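Local coordinates for inositol 2-dehydrogenase (Sinorhizobium meliloti, PDB 4HKT), which catalyses the NAD-dependent oxidation of myo-inositol to 2-keto-myo-inositol (scyllo-inosose), the first step of myo-inositol breakdown, at residues 121-127 with 284-290; 143-149 with 222-227; 210-214 with 226-230; 235-239 with 278-282. The contacts are given in a common frame with arbitrary orientation. Residue numbers count along the deposited sequence, not the author numbering.

How the contacts relate
Following the chain from the Rossmann-fold, NAD-binding part, contact 1 opens first, just after strand 117-120, and closes last, on helix 281-297; the other three are all nested inside its loop. Contact 2 opens on strand 144-152 and closes on strand 223-229, the strand where contact 3 also ends, so that the two share I226 and S227 and build three adjacent strands of the large mixed sheet. Contact 4 follows in series, running from strand 237-244, on the other side of strand 144-152, to the turn before helix 281-297. There it meets contact 1 through the D126-R279 salt bridge, tying the sheet to the returning helix.

Contact 1: 121-127 with 284-290; sequences FNRRFDP and YANEIES. With EDO (1,2-ethanediol), chain V; EDO (1,2-ethanediol), chain S.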
# COMPACT_ATOMS: atom_id res chain seq x y z
N PHE B 121 -11.89 -26.39 8.01
CA PHE B 121 -11.00 -25.62 7.13
C PHE B 121 -11.51 -24.19 7.25
O PHE B 121 -12.25 -23.72 6.41
CB PHE B 121 -11.05 -26.12 5.71
CG PHE B 121 -10.35 -27.45 5.50
CD1 PHE B 121 -9.07 -27.64 5.90
CD2 PHE B 121 -10.96 -28.45 4.77
CE1 PHE B 121 -8.42 -28.84 5.68
CE2 PHE B 121 -10.33 -29.64 4.52
CZ PHE B 121 -9.06 -29.85 4.99
N ASN B 122 -11.11 -23.54 8.32
CA ASN B 122 -11.66 -22.23 8.69
C ASN B 122 -11.35 -21.13 7.70
O ASN B 122 -12.07 -20.11 7.62
CB ASN B 122 -11.14 -21.83 10.06
CG ASN B 122 -9.63 -21.93 10.14
OD1 ASN B 122 -9.08 -23.01 10.19
ND2 ASN B 122 -8.96 -20.80 10.10
N ARG B 123 -10.28 -21.33 6.92
CA ARG B 123 -9.88 -20.32 5.96
C ARG B 123 -10.92 -20.07 4.91
O ARG B 123 -11.01 -18.97 4.39
CB ARG B 123 -8.50 -20.63 5.36
CG ARG B 123 -7.44 -20.67 6.42
CD ARG B 123 -6.08 -21.01 5.85
NE ARG B 123 -5.19 -21.44 6.92
CZ ARG B 123 -3.94 -21.87 6.74
NH1 ARG B 123 -3.42 -21.95 5.52
NH2 ARG B 123 -3.20 -22.24 7.79
N ARG B 124 -11.76 -21.04 4.65
CA ARG B 124 -12.85 -20.83 3.73
C ARG B 124 -13.90 -19.80 4.24
O ARG B 124 -14.73 -19.36 3.45
CB ARG B 124 -13.56 -22.13 3.46
CG ARG B 124 -12.82 -23.16 2.64
CD ARG B 124 -13.79 -24.26 2.33
NE ARG B 124 -13.15 -25.29 1.56
CZ ARG B 124 -13.74 -25.94 0.57
NH1 ARG B 124 -15.02 -25.68 0.24
NH2 ARG B 124 -13.05 -26.87 -0.07
N PHE B 125 -13.88 -19.48 5.55
CA PHE B 125 -14.85 -18.56 6.18
C PHE B 125 -14.25 -17.19 6.53
O PHE B 125 -14.93 -16.32 7.09
CB PHE B 125 -15.46 -19.23 7.43
CG PHE B 125 -16.26 -20.43 7.12
CD1 PHE B 125 -17.50 -20.31 6.55
CD2 PHE B 125 -15.75 -21.71 7.34
CE1 PHE B 125 -18.25 -21.43 6.22
CE2 PHE B 125 -16.50 -22.82 7.04
CZ PHE B 125 -17.75 -22.69 6.46
N ASP B 126 -12.96 -17.01 6.22
CA ASP B 126 -12.30 -15.72 6.40
C ASP B 126 -12.95 -14.67 5.49
O ASP B 126 -13.16 -14.94 4.29
CB ASP B 126 -10.81 -15.82 6.04
CG ASP B 126 -10.09 -14.53 6.21
OD1 ASP B 126 -10.10 -13.99 7.37
OD2 ASP B 126 -9.61 -13.99 5.18
N PRO B 127 -13.27 -13.47 6.03
CA PRO B 127 -13.97 -12.50 5.16
C PRO B 127 -13.16 -12.09 3.93
O PRO B 127 -13.74 -11.90 2.87
CB PRO B 127 -14.20 -11.28 6.07
CG PRO B 127 -13.98 -11.76 7.45
CD PRO B 127 -13.02 -12.92 7.37
N TYR B 284 -13.59 -18.02 12.43
CA TYR B 284 -14.20 -18.95 13.39
C TYR B 284 -15.67 -18.58 13.73
O TYR B 284 -16.50 -19.47 13.86
CB TYR B 284 -13.38 -19.05 14.66
CG TYR B 284 -12.00 -19.63 14.43
CD1 TYR B 284 -11.83 -20.91 13.92
CD2 TYR B 284 -10.85 -18.88 14.72
CE1 TYR B 284 -10.55 -21.43 13.69
CE2 TYR B 284 -9.58 -19.40 14.50
CZ TYR B 284 -9.44 -20.67 14.00
OH TYR B 284 -8.18 -21.18 13.81
N ALA B 285 -16.00 -17.29 13.81
CA ALA B 285 -17.40 -16.89 14.00
C ALA B 285 -18.26 -17.32 12.82
O ALA B 285 -19.35 -17.89 13.02
CB ALA B 285 -17.52 -15.38 14.23
N ASN B 286 -17.77 -17.09 11.60
CA ASN B 286 -18.54 -17.35 10.42
C ASN B 286 -18.76 -18.84 10.24
O ASN B 286 -19.81 -19.30 9.73
CB ASN B 286 -17.80 -16.80 9.18
CG ASN B 286 -17.86 -15.29 9.06
OD1 ASN B 286 -18.68 -14.63 9.72
ND2 ASN B 286 -17.00 -14.72 8.21
N GLU B 287 -17.74 -19.60 10.60
CA GLU B 287 -17.74 -21.05 10.50
C GLU B 287 -18.82 -21.68 11.39
O GLU B 287 -19.61 -22.49 10.93
CB GLU B 287 -16.35 -21.52 10.93
CG GLU B 287 -16.10 -22.99 11.07
CD GLU B 287 -14.65 -23.23 11.49
OE1 GLU B 287 -14.28 -22.85 12.61
OE2 GLU B 287 -13.87 -23.76 10.70
N ILE B 288 -18.85 -21.27 12.65
CA ILE B 288 -19.90 -21.72 13.58
C ILE B 288 -21.25 -21.28 13.03
O ILE B 288 -22.20 -22.09 12.98
CB ILE B 288 -19.67 -21.21 15.02
CG1 ILE B 288 -18.38 -21.78 15.61
CG2 ILE B 288 -20.85 -21.58 15.93
CD1 ILE B 288 -18.28 -23.30 15.69
N GLU B 289 -21.32 -20.05 12.54
CA GLU B 289 -22.56 -19.56 11.93
C GLU B 289 -23.01 -20.45 10.80
O GLU B 289 -24.17 -20.84 10.73
CB GLU B 289 -22.41 -18.11 11.47
CG GLU B 289 -23.66 -17.49 10.87
CD GLU B 289 -23.37 -16.09 10.32
OE1 GLU B 289 -22.62 -15.31 10.95
OE2 GLU B 289 -23.89 -15.78 9.23
N SER B 290 -22.11 -20.78 9.89
CA SER B 290 -22.43 -21.68 8.78
C SER B 290 -22.84 -23.09 9.28
O SER B 290 -23.71 -23.75 8.71
CB SER B 290 -21.25 -21.77 7.83
OG SER B 290 -21.55 -22.62 6.78
C1 EDO V . -21.21 -17.21 7.76
O1 EDO V . -21.96 -18.28 8.29
C2 EDO V . -20.48 -17.74 6.55
O2 EDO V . -19.61 -16.74 6.03
C1 EDO S . -15.11 -26.25 -4.18
O1 EDO S . -15.45 -25.13 -3.36
C2 EDO S . -14.13 -27.18 -3.46
O2 EDO S . -14.59 -27.51 -2.13
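At the edge of the Rossmann-fold sheet, the 3-10 turn 122-125 between strand 117-120 and helix 127-137 packs against helix 281-297, which returns late in the chain. F125 lies at the centre of the contact. One face of its ring packs against the helix backbone in a CH-pi contact, with E287 CA 3.8 Å from the ring centroid and 15° off the ring normal, while F125 CE1 reaches S290 CB at 3.4 Å. The E287 side chain, extended with chi1 and chi2 both t, carries OE2 to 3.4 Å from N122 CA; its CB lies 3.6 Å from F125 CD2. N122 completes the surface, its CB resting 3.7 Å from Y284 CE1. Beyond the turn, D126 caps the helix 127-137 and forms a salt bridge with R279, and the Y284 ring meets H18 of helix 13-24 edge-to-face. One direct hydrogen bond fixes the turn to the helix: N286 ND2 donates to F125 O at 2.8 Å, nearly straight at 167°.

Contact 2: 143-149 with 222-227; sequences EVEMVTI and KQAIIS
Two parallel strands, 144-149 and 223-227, run with axes 4.6 Å apart and 9° between their directions, in extended backbone conformation except at E145 (phi/psi -119/-54), where E145 and M146 both face H243 in a classic beta bulge. K222, rotamer m,t,t,p, sends NZ to E143 OE1 (3.2 Å, a salt bridge); E186 is its stronger partner. Q223 pairs with M146, a selenomethionine: Q223 N donates to E145 O (3.1 Å) and Q223 O accepts from V147 N (2.7 Å). A224 lies opposite V147, CB to CB 3.9 Å. I225, opposite T148, repeats the ladder, with I225 N to V147 O and I149 N to I225 O both 2.9 Å. I226 faces I149, its CG1 4.1 Å from I149 CD1, and S227 N closes on I149 O at 2.9 Å. This stagger is that of parallel strands. Helix 168-184 covers the V147, I149 and I226 face, the third subunit packs on the M146, Q223 and I225 face, and strands 237-244 and 211-218 flank the pair.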
# COMPACT_ATOMS: atom_id res chain seq x y z
N GLU B 143 -11.97 -16.53 -16.47
CA GLU B 143 -11.69 -17.93 -16.14
C GLU B 143 -10.43 -18.00 -15.27
O GLU B 143 -9.44 -17.34 -15.56
CB GLU B 143 -11.49 -18.79 -17.40
CG GLU B 143 -12.72 -19.47 -17.97
CD GLU B 143 -13.31 -20.50 -17.01
OE1 GLU B 143 -12.67 -21.56 -16.74
OE2 GLU B 143 -14.42 -20.21 -16.51
N VAL B 144 -10.47 -18.81 -14.23
CA VAL B 144 -9.29 -18.99 -13.36
C VAL B 144 -8.19 -19.62 -14.20
O VAL B 144 -8.47 -20.50 -15.00
CB VAL B 144 -9.62 -19.87 -12.15
CG1 VAL B 144 -8.37 -20.31 -11.40
CG2 VAL B 144 -10.54 -19.11 -11.23
N GLU B 145 -6.96 -19.13 -14.08
CA GLU B 145 -5.81 -19.74 -14.76
C GLU B 145 -4.70 -20.24 -13.76
O GLU B 145 -4.28 -21.39 -13.80
CB GLU B 145 -5.24 -18.72 -15.75
CG GLU B 145 -6.18 -18.52 -16.94
CD GLU B 145 -5.81 -17.43 -17.92
OE1 GLU B 145 -4.77 -16.69 -17.80
OE2 GLU B 145 -6.67 -17.28 -18.84
N MSE B 146 -4.21 -19.36 -12.88
CA MSE B 146 -3.02 -19.69 -12.06
C MSE B 146 -3.23 -19.13 -10.67
O MSE B 146 -3.56 -17.97 -10.52
CB MSE B 146 -1.78 -19.08 -12.70
CG MSE B 146 -1.62 -19.59 -14.14
SE MSE B 146 0.03 -18.96 -14.96
CE MSE B 146 1.13 -20.23 -13.94
N VAL B 147 -3.07 -19.98 -9.67
CA VAL B 147 -3.29 -19.64 -8.26
C VAL B 147 -1.95 -19.67 -7.58
O VAL B 147 -1.13 -20.56 -7.87
CB VAL B 147 -4.21 -20.69 -7.59
CG1 VAL B 147 -4.28 -20.51 -6.08
CG2 VAL B 147 -5.59 -20.62 -8.22
N THR B 148 -1.69 -18.72 -6.69
CA THR B 148 -0.49 -18.73 -5.87
C THR B 148 -0.90 -18.54 -4.40
O THR B 148 -1.69 -17.62 -4.04
CB THR B 148 0.53 -17.65 -6.28
OG1 THR B 148 0.70 -17.63 -7.69
CG2 THR B 148 1.91 -17.92 -5.65
N ILE B 149 -0.40 -19.43 -3.57
CA ILE B 149 -0.76 -19.53 -2.15
C ILE B 149 0.54 -19.58 -1.39
O ILE B 149 1.37 -20.44 -1.65
CB ILE B 149 -1.59 -20.79 -1.85
CG1 ILE B 149 -2.93 -20.75 -2.54
CG2 ILE B 149 -1.83 -20.99 -0.34
CD1 ILE B 149 -3.62 -22.09 -2.55
N LYS B 222 -5.26 -25.69 -15.44
CA LYS B 222 -5.13 -24.66 -14.42
C LYS B 222 -4.12 -25.14 -13.37
O LYS B 222 -4.08 -26.33 -13.07
CB LYS B 222 -6.45 -24.35 -13.73
CG LYS B 222 -7.56 -23.91 -14.62
CD LYS B 222 -8.87 -23.87 -13.84
CE LYS B 222 -9.97 -23.08 -14.57
NZ LYS B 222 -10.59 -23.79 -15.69
N GLN B 223 -3.30 -24.21 -12.88
CA GLN B 223 -2.23 -24.51 -11.95
C GLN B 223 -2.26 -23.71 -10.64
O GLN B 223 -2.54 -22.49 -10.64
CB GLN B 223 -0.90 -24.28 -12.63
CG GLN B 223 -0.64 -25.20 -13.83
CD GLN B 223 0.24 -24.53 -14.86
OE1 GLN B 223 1.38 -24.24 -14.59
NE2 GLN B 223 -0.30 -24.26 -16.04
N ALA B 224 -1.93 -24.39 -9.55
CA ALA B 224 -1.83 -23.78 -8.23
C ALA B 224 -0.46 -24.08 -7.69
O ALA B 224 -0.06 -25.19 -7.65
CB ALA B 224 -2.89 -24.31 -7.28
N ILE B 225 0.25 -23.03 -7.32
CA ILE B 225 1.51 -23.15 -6.69
C ILE B 225 1.31 -22.84 -5.21
O ILE B 225 0.67 -21.84 -4.85
CB ILE B 225 2.47 -22.10 -7.25
CG1 ILE B 225 2.65 -22.27 -8.74
CG2 ILE B 225 3.82 -22.22 -6.61
CD1 ILE B 225 3.51 -21.16 -9.36
N ILE B 226 1.91 -23.65 -4.37
CA ILE B 226 1.79 -23.46 -2.94
C ILE B 226 3.21 -23.42 -2.38
O ILE B 226 4.05 -24.27 -2.69
CB ILE B 226 1.05 -24.60 -2.24
CG1 ILE B 226 -0.39 -24.66 -2.64
CG2 ILE B 226 1.19 -24.46 -0.72
CD1 ILE B 226 -0.94 -26.06 -2.45
N SER B 227 3.46 -22.42 -1.55
CA SER B 227 4.74 -22.27 -0.82
C SER B 227 4.47 -22.30 0.70
O SER B 227 3.61 -21.57 1.18
CB SER B 227 5.30 -20.90 -1.18
OG SER B 227 6.52 -20.62 -0.59

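Contact 3: 210-214 with 226-230; sequences DSVSV and ISNSR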
# COMPACT_ATOMS: atom_id res chain seq x y z
N ASP B 210 10.56 -28.86 6.70
CA ASP B 210 10.07 -27.57 7.18
C ASP B 210 9.85 -26.47 6.15
O ASP B 210 9.36 -25.39 6.49
CB ASP B 210 10.96 -27.06 8.33
CG ASP B 210 12.39 -26.75 7.88
OD1 ASP B 210 12.61 -26.26 6.72
OD2 ASP B 210 13.32 -27.00 8.71
N SER B 211 10.21 -26.74 4.90
CA SER B 211 10.13 -25.79 3.81
C SER B 211 9.77 -26.56 2.53
O SER B 211 10.52 -27.45 2.09
CB SER B 211 11.48 -25.11 3.60
OG SER B 211 11.92 -24.49 4.80
N VAL B 212 8.58 -26.26 1.96
CA VAL B 212 8.04 -27.08 0.88
C VAL B 212 7.39 -26.19 -0.18
O VAL B 212 6.87 -25.10 0.12
CB VAL B 212 7.03 -28.15 1.36
CG1 VAL B 212 7.65 -29.09 2.36
CG2 VAL B 212 5.79 -27.55 1.99
N SER B 213 7.38 -26.70 -1.40
CA SER B 213 6.82 -26.04 -2.55
C SER B 213 6.02 -27.11 -3.31
O SER B 213 6.47 -28.25 -3.45
CB SER B 213 7.91 -25.53 -3.45
OG SER B 213 8.81 -24.67 -2.82
N VAL B 214 4.82 -26.75 -3.75
CA VAL B 214 3.93 -27.71 -4.44
C VAL B 214 3.30 -27.06 -5.67
O VAL B 214 3.01 -25.90 -5.64
CB VAL B 214 2.82 -28.21 -3.53
CG1 VAL B 214 2.06 -29.33 -4.22
CG2 VAL B 214 3.35 -28.73 -2.22
N ILE B 226 1.91 -23.65 -4.37
CA ILE B 226 1.79 -23.46 -2.94
C ILE B 226 3.21 -23.42 -2.38
O ILE B 226 4.05 -24.27 -2.69
CB ILE B 226 1.05 -24.60 -2.24
CG1 ILE B 226 -0.39 -24.66 -2.64
CG2 ILE B 226 1.19 -24.46 -0.72
CD1 ILE B 226 -0.94 -26.06 -2.45
N SER B 227 3.46 -22.42 -1.55
CA SER B 227 4.74 -22.27 -0.82
C SER B 227 4.47 -22.30 0.70
O SER B 227 3.61 -21.57 1.18
CB SER B 227 5.30 -20.90 -1.18
OG SER B 227 6.52 -20.62 -0.59
N ASN B 228 5.19 -23.12 1.46
CA ASN B 228 5.01 -23.19 2.92
C ASN B 228 6.37 -23.11 3.57
O ASN B 228 7.29 -23.79 3.12
CB ASN B 228 4.48 -24.54 3.36
CG ASN B 228 2.99 -24.75 3.17
OD1 ASN B 228 2.51 -25.84 3.54
ND2 ASN B 228 2.25 -23.78 2.68
N SER B 229 6.45 -22.37 4.68
CA SER B 229 7.61 -22.37 5.56
C SER B 229 7.11 -22.44 7.02
O SER B 229 6.12 -21.80 7.40
CB SER B 229 8.47 -21.12 5.39
OG SER B 229 9.54 -21.10 6.38
N ARG B 230 7.79 -23.24 7.80
CA ARG B 230 7.45 -23.35 9.20
C ARG B 230 7.77 -22.11 10.05
O ARG B 230 7.33 -22.06 11.19
CB ARG B 230 8.12 -24.57 9.82
CG ARG B 230 7.41 -25.89 9.59
CD ARG B 230 5.99 -25.89 10.10
NE ARG B 230 5.45 -27.23 10.21
CZ ARG B 230 4.22 -27.52 10.61
NH1 ARG B 230 3.39 -26.55 10.96
NH2 ARG B 230 3.82 -28.79 10.65
O HOH W 1 11.58 -21.75 4.83
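D210 enters the strand through a classic beta bulge, D210 and S211 both facing A196 of strand 188-196. Its carbonyl O accepts R230 N at 3.0 Å, while its OD1 takes the hydroxyl of S211, OG to OD1 2.7 Å. S211 stands in a non-hydrogen-bonded pair with S229; their OG atoms are linked by a water 2.8 Å from S211 OG and 2.6 Å from S229 OG. V212 and N228 form a hydrogen-bonded pair, V212 N to N228 O 3.0 Å and N228 N to V212 O 2.9 Å. S213 and S227 form the next non-hydrogen-bonded pair, and S213 OG hydrogen-bonds to Q223 OE1 of the third subunit. V214 and I226 close the ladder with two 2.8 Å bonds, V214 N to I226 O and I226 N to V214 O. Serines thus line the face toward that subunit, whereas V212, V214, I226 and N228 face helix 168-184, where N228 bonds T173: an antiparallel beta hairpin in the mixed sheet of the Gfo/Idh/MocA C-terminal domain.

Contact 4: 235-239 with 278-282; sequences GYDQR and TRYTE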
# COMPACT_ATOMS: atom_id res chain seq x y z
N GLY B 235 5.68 -12.96 11.39
CA GLY B 235 4.36 -13.44 11.78
C GLY B 235 3.68 -14.38 10.78
O GLY B 235 4.33 -15.04 9.97
N TYR B 236 2.37 -14.49 10.91
CA TYR B 236 1.59 -15.50 10.26
C TYR B 236 1.23 -15.02 8.84
O TYR B 236 0.34 -14.20 8.66
CB TYR B 236 0.34 -15.76 11.08
CG TYR B 236 -0.44 -17.02 10.78
CD1 TYR B 236 0.17 -18.17 10.26
CD2 TYR B 236 -1.81 -17.09 11.08
CE1 TYR B 236 -0.55 -19.33 10.05
CE2 TYR B 236 -2.53 -18.23 10.88
CZ TYR B 236 -1.90 -19.35 10.37
OH TYR B 236 -2.64 -20.48 10.19
N ASP B 237 1.99 -15.50 7.87
CA ASP B 237 1.86 -15.09 6.48
C ASP B 237 0.81 -15.93 5.80
O ASP B 237 0.92 -17.12 5.77
CB ASP B 237 3.23 -15.23 5.78
CG ASP B 237 3.30 -14.55 4.42
OD1 ASP B 237 2.26 -14.07 3.88
OD2 ASP B 237 4.43 -14.53 3.89
N GLN B 238 -0.26 -15.32 5.32
CA GLN B 238 -1.38 -16.04 4.76
C GLN B 238 -1.87 -15.28 3.55
O GLN B 238 -2.76 -14.44 3.64
CB GLN B 238 -2.55 -16.14 5.78
CG GLN B 238 -2.24 -16.86 7.09
CD GLN B 238 -2.29 -18.34 6.92
OE1 GLN B 238 -3.35 -18.95 7.01
NE2 GLN B 238 -1.14 -18.95 6.70
N ARG B 239 -1.28 -15.57 2.39
CA ARG B 239 -1.67 -14.88 1.15
C ARG B 239 -2.24 -15.81 0.12
O ARG B 239 -1.84 -16.96 0.02
CB ARG B 239 -0.48 -14.18 0.57
CG ARG B 239 -0.16 -12.89 1.28
CD ARG B 239 1.13 -12.36 0.70
NE ARG B 239 2.30 -13.03 1.26
CZ ARG B 239 3.46 -13.19 0.62
NH1 ARG B 239 3.61 -12.80 -0.63
NH2 ARG B 239 4.49 -13.77 1.24
N THR B 278 -5.59 -15.07 16.61
CA THR B 278 -6.13 -13.75 16.30
C THR B 278 -6.33 -13.51 14.83
O THR B 278 -7.18 -12.71 14.48
CB THR B 278 -5.35 -12.58 16.90
OG1 THR B 278 -3.99 -12.67 16.54
CG2 THR B 278 -5.52 -12.51 18.43
N ARG B 279 -5.58 -14.17 13.95
CA ARG B 279 -5.76 -13.92 12.51
C ARG B 279 -7.17 -14.32 12.07
O ARG B 279 -7.80 -13.62 11.23
CB ARG B 279 -4.69 -14.66 11.63
CG ARG B 279 -5.07 -14.76 10.13
CD ARG B 279 -4.94 -13.43 9.39
NE ARG B 279 -5.29 -13.45 7.96
CZ ARG B 279 -6.53 -13.46 7.47
NH1 ARG B 279 -7.58 -13.45 8.28
NH2 ARG B 279 -6.74 -13.47 6.16
N TYR B 280 -7.68 -15.41 12.61
CA TYR B 280 -8.93 -15.98 12.09
C TYR B 280 -10.19 -15.86 12.97
O TYR B 280 -11.18 -16.56 12.75
CB TYR B 280 -8.67 -17.43 11.66
CG TYR B 280 -7.81 -17.51 10.39
CD1 TYR B 280 -8.25 -16.95 9.20
CD2 TYR B 280 -6.58 -18.18 10.39
CE1 TYR B 280 -7.48 -17.00 8.04
CE2 TYR B 280 -5.81 -18.27 9.23
CZ TYR B 280 -6.25 -17.67 8.07
OH TYR B 280 -5.49 -17.73 6.93
N THR B 281 -10.19 -14.91 13.91
CA THR B 281 -11.35 -14.74 14.80
C THR B 281 -12.69 -14.56 14.04
O THR B 281 -13.67 -15.25 14.36
CB THR B 281 -11.17 -13.60 15.79
OG1 THR B 281 -11.26 -12.36 15.10
CG2 THR B 281 -9.83 -13.68 16.48
N GLU B 282 -12.73 -13.71 13.01
CA GLU B 282 -13.95 -13.58 12.23
C GLU B 282 -14.27 -14.89 11.51
O GLU B 282 -15.44 -15.28 11.38
CB GLU B 282 -13.87 -12.42 11.23
CG GLU B 282 -13.89 -11.04 11.86
CD GLU B 282 -13.43 -9.99 10.89
OE1 GLU B 282 -14.30 -9.37 10.23
OE2 GLU B 282 -12.21 -9.82 10.75
O HOH W 2 -4.43 -12.67 4.89
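The Y236 ring packs beside Y280, CE2 to CE2 3.7 Å, and turns its edge to R279, whose CB lies 3.8 Å from Y236 CD2. This contact joins the start of strand 237-244, part of the large mixed sheet of the Gfo/Idh/MocA C-terminal domain, to the break between helices 276-279 and 281-297. Y280 sits exactly at that break: it is the first residue to leave the helical conformation of the preceding helix and holds the N-cap position of the next. Both R279 and Y280 direct their CA-to-CB bonds toward the strand, as Y236 and Q238 do toward the helices, so two side chains from each segment meet. D237 and R239 alternate away from the interface and pair with each other instead, R239 NH2 to D237 OD2 being a salt bridge of 2.8 Å; R239 also reaches E241 of the third subunit. The R279 guanidinium has its main partner in D126, by a salt bridge, and a bridging water extends its reach to the strand, 2.8 Å from R279 NH2 and 2.7 Å from Q238 O. R123 fills in against Y236 and Q238 from the loop after strand 117-120. The Q238 side chain folds back, NE2 donating to D237 O at 2.9 Å, and presents its OE1 to the Y280 hydroxyl: Y280 OH donates to Q238 OE1 in a very short hydrogen bond of 2.5 Å.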